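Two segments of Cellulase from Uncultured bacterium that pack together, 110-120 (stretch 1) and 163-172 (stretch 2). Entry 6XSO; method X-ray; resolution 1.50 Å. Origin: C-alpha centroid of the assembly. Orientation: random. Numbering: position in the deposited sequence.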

ATOM      1  N   VAL A 110      11.137   4.367  10.814  1.00 22.20           N
ATOM      2  CA  VAL A 110      11.414   3.378   9.782  1.00 20.58           C
ATOM      3  C   VAL A 110      12.729   3.678   9.080  1.00 23.21           C
ATOM      4  O   VAL A 110      13.606   2.812   8.954  1.00 23.15           O
ATOM      5  CB  VAL A 110      10.251   3.325   8.776  1.00 18.93           C
ATOM      6  CG1 VAL A 110      10.618   2.434   7.613  1.00 21.53           C
ATOM      7  CG2 VAL A 110       8.958   2.864   9.443  1.00 22.03           C
ATOM      8  N   VAL A 111      12.896   4.915   8.613  1.00 22.82           N
ATOM      9  CA  VAL A 111      14.086   5.231   7.835  1.00 23.34           C
ATOM     10  C   VAL A 111      15.329   5.270   8.713  1.00 24.51           C
ATOM     11  O   VAL A 111      16.451   5.161   8.195  1.00 26.32           O
ATOM     12  CB  VAL A 111      13.891   6.502   6.981  1.00 23.90           C
ATOM     13  CG1 VAL A 111      12.723   6.326   6.004  1.00 24.69           C
ATOM     14  CG2 VAL A 111      13.704   7.709   7.847  1.00 25.52           C
ATOM     15  N   ALA A 112      15.167   5.384  10.038  1.00 24.54           N
ATOM     16  CA  ALA A 112      16.305   5.277  10.942  1.00 25.35           C
ATOM     17  C   ALA A 112      16.995   3.932  10.830  1.00 25.92           C
ATOM     18  O   ALA A 112      18.180   3.837  11.171  1.00 28.01           O
ATOM     19  CB  ALA A 112      15.844   5.462  12.384  1.00 26.40           C
ATOM     20  N   GLN A 113      16.280   2.908  10.365  1.00 24.31           N
ATOM     21  CA  GLN A 113      16.820   1.571  10.183  1.00 25.40           C
ATOM     22  C   GLN A 113      17.298   1.340   8.763  1.00 24.57           C
ATOM     23  O   GLN A 113      17.604   0.203   8.397  1.00 26.88           O
ATOM     24  CB  GLN A 113      15.780   0.519  10.557  1.00 22.40           C
ATOM     25  CG  GLN A 113      15.285   0.677  11.984  1.00 26.43           C
ATOM     26  CD  GLN A 113      16.413   0.552  13.029  1.00 29.83           C
ATOM     27  OE1 GLN A 113      17.411  -0.138  12.816  1.00 35.27           O
ATOM     28  NE2 GLN A 113      16.229   1.201  14.165  1.00 37.02           N
ATOM     29  N   ASP A 114      17.358   2.389   7.959  1.00 25.52           N
ATOM     30  CA  ASP A 114      17.721   2.295   6.550  1.00 28.46           C
ATOM     31  C   ASP A 114      16.782   1.365   5.788  1.00 27.67           C
ATOM     32  O   ASP A 114      17.171   0.726   4.804  1.00 33.77           O
ATOM     33  CB  ASP A 114      19.185   1.913   6.349  1.00 34.27           C
ATOM     34  CG  ASP A 114      19.719   2.423   5.031  1.00 48.05           C
ATOM     35  OD1 ASP A 114      19.462   3.606   4.701  1.00 52.43           O
ATOM     36  OD2 ASP A 114      20.378   1.637   4.320  1.00 65.74           O
ATOM     37  N   MET A 115      15.534   1.291   6.234  1.00 23.59           N
ATOM     38  CA  MET A 115      14.498   0.625   5.468  1.00 21.38           C
ATOM     39  C   MET A 115      13.740   1.647   4.626  1.00 22.23           C
ATOM     40  O   MET A 115      13.674   2.833   4.960  1.00 23.54           O
ATOM     41  CB  MET A 115      13.506  -0.095   6.394  1.00 21.61           C
ATOM     42  CG  MET A 115      14.106  -1.350   7.087  1.00 23.07           C
ATOM     43  SD  MET A 115      12.889  -2.361   7.991  1.00 25.46           S
ATOM     44  CE  MET A 115      12.606  -1.263   9.346  1.00 23.04           C
ATOM     45  N   TYR A 116      13.164   1.178   3.521  1.00 19.91           N
ATOM     46  CA  TYR A 116      12.216   1.986   2.764  1.00 19.03           C
ATOM     47  C   TYR A 116      10.927   2.173   3.560  1.00 20.60           C
ATOM     48  O   TYR A 116      10.535   1.333   4.369  1.00 20.29           O
ATOM     49  CB  TYR A 116      11.867   1.301   1.438  1.00 21.00           C
ATOM     50  CG  TYR A 116      12.996   1.272   0.457  1.00 20.65           C
ATOM     51  CD1 TYR A 116      13.980   0.305   0.532  1.00 20.90           C
ATOM     52  CD2 TYR A 116      13.095   2.231  -0.530  1.00 21.90           C
ATOM     53  CE1 TYR A 116      15.035   0.282  -0.362  1.00 24.04           C
ATOM     54  CE2 TYR A 116      14.128   2.223  -1.420  1.00 22.55           C
ATOM     55  CZ  TYR A 116      15.093   1.236  -1.339  1.00 22.99           C
ATOM     56  OH  TYR A 116      16.128   1.230  -2.229  1.00 23.70           O
ATOM     57  N   CYS A 117      10.245   3.290   3.305  1.00 21.39           N
ATOM     58  CA  CYS A 117       8.972   3.592   3.945  1.00 20.55           C
ATOM     59  C   CYS A 117       7.986   4.084   2.891  1.00 18.71           C
ATOM     60  O   CYS A 117       8.285   5.024   2.154  1.00 21.07           O
ATOM     61  CB  CYS A 117       9.133   4.671   5.019  1.00 21.12           C
ATOM     62  SG  CYS A 117       7.632   4.907   6.002  1.00 23.06           S
ATOM     63  N   ILE A 118       6.827   3.435   2.800  1.00 17.75           N
ATOM     64  CA  ILE A 118       5.727   3.899   1.951  1.00 18.79           C
ATOM     65  C   ILE A 118       4.657   4.506   2.853  1.00 19.88           C
ATOM     66  O   ILE A 118       4.194   3.852   3.792  1.00 21.18           O
ATOM     67  CB  ILE A 118       5.132   2.729   1.147  1.00 19.78           C
ATOM     68  CG1 ILE A 118       6.137   2.110   0.175  1.00 21.29           C
ATOM     69  CG2 ILE A 118       3.874   3.195   0.387  1.00 21.58           C
ATOM     70  CD1 ILE A 118       5.652   0.740  -0.390  1.00 21.26           C
ATOM     71  N   ILE A 119       4.223   5.737   2.544  1.00 21.57           N
ATOM     72  CA  ILE A 119       3.051   6.325   3.190  1.00 20.29           C
ATOM     73  C   ILE A 119       1.969   6.513   2.132  1.00 20.10           C
ATOM     74  O   ILE A 119       2.271   6.788   0.965  1.00 21.26           O
ATOM     75  CB  ILE A 119       3.305   7.652   3.920  1.00 24.87           C
ATOM     76  CG1 ILE A 119       3.952   8.665   2.987  1.00 24.52           C
ATOM     77  CG2 ILE A 119       4.159   7.398   5.175  1.00 27.20           C
ATOM     78  CD1 ILE A 119       4.066  10.064   3.624  1.00 29.36           C
ATOM     79  N   ASN A 120       0.711   6.350   2.531  1.00 19.28           N
ATOM     80  CA  ASN A 120      -0.378   6.386   1.552  1.00 20.52           C
ATOM     81  C   ASN A 120      -1.571   7.195   2.082  1.00 21.36           C
ATOM     82  O   ASN A 120      -1.496   7.888   3.100  1.00 21.15           O
ATOM     83  CB  ASN A 120      -0.816   4.968   1.123  1.00 19.09           C
ATOM     84  CG  ASN A 120      -1.672   4.267   2.176  1.00 20.61           C
ATOM     85  OD1 ASN A 120      -1.792   4.731   3.307  1.00 20.87           O
ATOM     86  ND2 ASN A 120      -2.272   3.146   1.802  1.00 18.91           N
TER
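Stretch 2 163-172: DYGDKVLFES

Stretch 2 enters through a type I turn, Gly 165 to Val 168, then runs as a strand, Val 168 to Glu 171, parallel to the strand that begins at Tyr 116, the two axes 4.8 Å apart and crossing at -25°. The register advances one for one: Cys 117 faces Val 168, Ile 118 faces Leu 169, and Ile 119 faces Phe 170. A parallel ladder stitches them, from Cys 117 N to Lys 167 O (2.8 Å), Leu 169 N to Cys 117 O (2.9 Å), Ile 119 N to Leu 169 O (3.1 Å) and Glu 171 N to Ile 119 O (2.9 Å).

Side chains alternate between faces. On one, Ile 118 lies beside Leu 169, CG1 to CB 4.2 Å; on the other, Val 168 CG2 reaches Val 111 CG1 at 3.9 Å, and Ile 119 CG1 meets Phe 170 CD1 at 3.8 Å.

The boldest fit is Lys 167, which gives up the most surface. Its CD sits squarely over the Tyr 116 ring, 3.6 Å from the centroid, while Leu 169 CD1 takes the ring's edge, 3.8 Å from Tyr 116 CD2. Beyond the ring, two waters bridge Lys 167 NZ to the Asp 114 carboxylate. At the far end, Asn 120 ND2 donates to Glu 171 OE2 (3.1 Å), a polar clasp in a buried setting.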

ATOM      1  N   ASP A 163      11.917  16.960   1.874  1.00 27.97           N
ATOM      2  CA  ASP A 163      13.369  16.907   2.067  1.00 27.59           C
ATOM      3  C   ASP A 163      13.898  15.500   2.335  1.00 27.78           C
ATOM      4  O   ASP A 163      15.113  15.334   2.487  1.00 29.29           O
ATOM      5  CB  ASP A 163      13.793  17.854   3.225  1.00 28.27           C
ATOM      6  CG  ASP A 163      15.301  18.173   3.237  1.00 37.49           C
ATOM      7  OD1 ASP A 163      15.859  18.439   2.146  1.00 35.64           O
ATOM      8  OD2 ASP A 163      15.938  18.225   4.330  1.00 35.11           O
ATOM      9  N   TYR A 164      13.031  14.490   2.398  1.00 27.53           N
ATOM     10  CA  TYR A 164      13.501  13.126   2.589  1.00 25.29           C
ATOM     11  C   TYR A 164      14.097  12.598   1.291  1.00 24.90           C
ATOM     12  O   TYR A 164      13.688  12.984   0.192  1.00 27.29           O
ATOM     13  CB  TYR A 164      12.346  12.221   3.002  1.00 24.99           C
ATOM     14  CG  TYR A 164      11.939  12.409   4.434  1.00 25.93           C
ATOM     15  CD1 TYR A 164      11.154  13.485   4.812  1.00 25.93           C
ATOM     16  CD2 TYR A 164      12.369  11.533   5.419  1.00 26.71           C
ATOM     17  CE1 TYR A 164      10.780  13.682   6.132  1.00 26.32           C
ATOM     18  CE2 TYR A 164      12.003  11.720   6.757  1.00 25.98           C
ATOM     19  CZ  TYR A 164      11.207  12.788   7.102  1.00 27.24           C
ATOM     20  OH  TYR A 164      10.819  13.016   8.406  1.00 29.02           O
ATOM     21  N   GLY A 165      15.089  11.715   1.426  1.00 26.47           N
ATOM     22  CA  GLY A 165      15.672  11.047   0.282  1.00 28.99           C
ATOM     23  C   GLY A 165      14.813   9.919  -0.251  1.00 26.52           C
ATOM     24  O   GLY A 165      13.623   9.815   0.050  1.00 26.09           O
ATOM     25  N   ASP A 166      15.432   9.069  -1.071  1.00 26.21           N
ATOM     26  CA  ASP A 166      14.660   8.134  -1.883  1.00 23.85           C
ATOM     27  C   ASP A 166      14.162   6.915  -1.117  1.00 23.13           C
ATOM     28  O   ASP A 166      13.408   6.124  -1.691  1.00 23.07           O
ATOM     29  CB  ASP A 166      15.381   7.764  -3.198  1.00 25.62           C
ATOM     30  CG  ASP A 166      16.593   6.873  -3.013  1.00 26.26           C
ATOM     31  OD1 ASP A 166      16.952   6.517  -1.870  1.00 27.62           O
ATOM     32  OD2 ASP A 166      17.198   6.509  -4.058  1.00 27.02           O
ATOM     33  N   LYS A 167      14.455   6.802   0.180  1.00 23.79           N
ATOM     34  CA  LYS A 167      13.861   5.726   0.965  1.00 21.65           C
ATOM     35  C   LYS A 167      12.384   5.965   1.252  1.00 21.67           C
ATOM     36  O   LYS A 167      11.674   5.009   1.592  1.00 23.39           O
ATOM     37  CB  LYS A 167      14.609   5.558   2.285  1.00 23.51           C
ATOM     38  CG  LYS A 167      16.002   4.960   2.137  1.00 24.88           C
ATOM     39  CD  LYS A 167      15.938   3.518   1.678  1.00 25.50           C
ATOM     40  CE  LYS A 167      17.294   2.803   1.859  1.00 28.28           C
ATOM     41  NZ  LYS A 167      18.288   3.242   0.857  1.00 35.31           N
ATOM     42  N   VAL A 168      11.891   7.194   1.080  1.00 21.35           N
ATOM     43  CA  VAL A 168      10.490   7.520   1.323  1.00 20.84           C
ATOM     44  C   VAL A 168       9.758   7.574  -0.013  1.00 21.32           C
ATOM     45  O   VAL A 168      10.122   8.357  -0.902  1.00 22.60           O
ATOM     46  CB  VAL A 168      10.323   8.834   2.101  1.00 21.60           C
ATOM     47  CG1 VAL A 168       8.839   9.179   2.226  1.00 24.13           C
ATOM     48  CG2 VAL A 168      10.953   8.715   3.483  1.00 24.14           C
ATOM     49  N   LEU A 169       8.713   6.757  -0.132  1.00 20.51           N
ATOM     50  CA  LEU A 169       7.849   6.694  -1.301  1.00 20.43           C
ATOM     51  C   LEU A 169       6.428   7.063  -0.900  1.00 20.74           C
ATOM     52  O   LEU A 169       6.028   6.872   0.251  1.00 20.95           O
ATOM     53  CB  LEU A 169       7.814   5.280  -1.923  1.00 19.76           C
ATOM     54  CG  LEU A 169       9.047   4.850  -2.717  1.00 19.85           C
ATOM     55  CD1 LEU A 169      10.139   4.331  -1.774  1.00 23.32           C
ATOM     56  CD2 LEU A 169       8.710   3.792  -3.761  1.00 19.85           C
ATOM     57  N   PHE A 170       5.662   7.611  -1.852  1.00 19.26           N
ATOM     58  CA  PHE A 170       4.264   7.938  -1.628  1.00 20.07           C
ATOM     59  C   PHE A 170       3.372   7.044  -2.487  1.00 20.63           C
ATOM     60  O   PHE A 170       3.699   6.754  -3.642  1.00 20.81           O
ATOM     61  CB  PHE A 170       3.939   9.377  -2.047  1.00 19.68           C
ATOM     62  CG  PHE A 170       4.768  10.456  -1.385  1.00 21.99           C
ATOM     63  CD1 PHE A 170       5.356  10.296  -0.132  1.00 21.75           C
ATOM     64  CD2 PHE A 170       4.922  11.680  -2.034  1.00 23.17           C
ATOM     65  CE1 PHE A 170       6.099  11.334   0.435  1.00 23.08           C
ATOM     66  CE2 PHE A 170       5.653  12.713  -1.470  1.00 22.85           C
ATOM     67  CZ  PHE A 170       6.240  12.538  -0.238  1.00 22.63           C
ATOM     68  N   GLU A 171       2.215   6.654  -1.938  1.00 19.81           N
ATOM     69  CA  GLU A 171       1.227   5.820  -2.615  1.00 20.27           C
ATOM     70  C   GLU A 171      -0.107   6.558  -2.690  1.00 20.67           C
ATOM     71  O   GLU A 171      -0.639   6.995  -1.673  1.00 20.71           O
ATOM     72  CB  GLU A 171       1.072   4.484  -1.883  1.00 20.31           C
ATOM     73  CG  GLU A 171      -0.162   3.671  -2.219  1.00 18.15           C
ATOM     74  CD  GLU A 171      -0.400   2.573  -1.190  1.00 18.12           C
ATOM     75  OE1 GLU A 171       0.591   2.126  -0.569  1.00 19.28           O
ATOM     76  OE2 GLU A 171      -1.568   2.146  -1.016  1.00 18.63           O
ATOM     77  N   SER A 172      -0.653   6.632  -3.901  1.00 20.40           N
ATOM     78  CA  SER A 172      -1.744   7.548  -4.229  1.00 20.38           C
ATOM     79  C   SER A 172      -2.999   7.350  -3.383  1.00 20.02           C
ATOM     80  O   SER A 172      -3.624   8.331  -2.959  1.00 20.09           O
ATOM     81  CB  SER A 172      -2.071   7.372  -5.716  1.00 20.43           C
ATOM     82  OG  SER A 172      -2.424   6.018  -6.026  1.00 21.29           O
TER
HETATM   83  O   HOH W   1      20.489   1.655   1.624  1.00 34.53           O
HETATM   84  O   HOH W   2      19.612   5.529   2.536  1.00 42.20           O
HETATM   85  O   HOH W   3      18.598   0.603  -1.009  1.00 31.29           O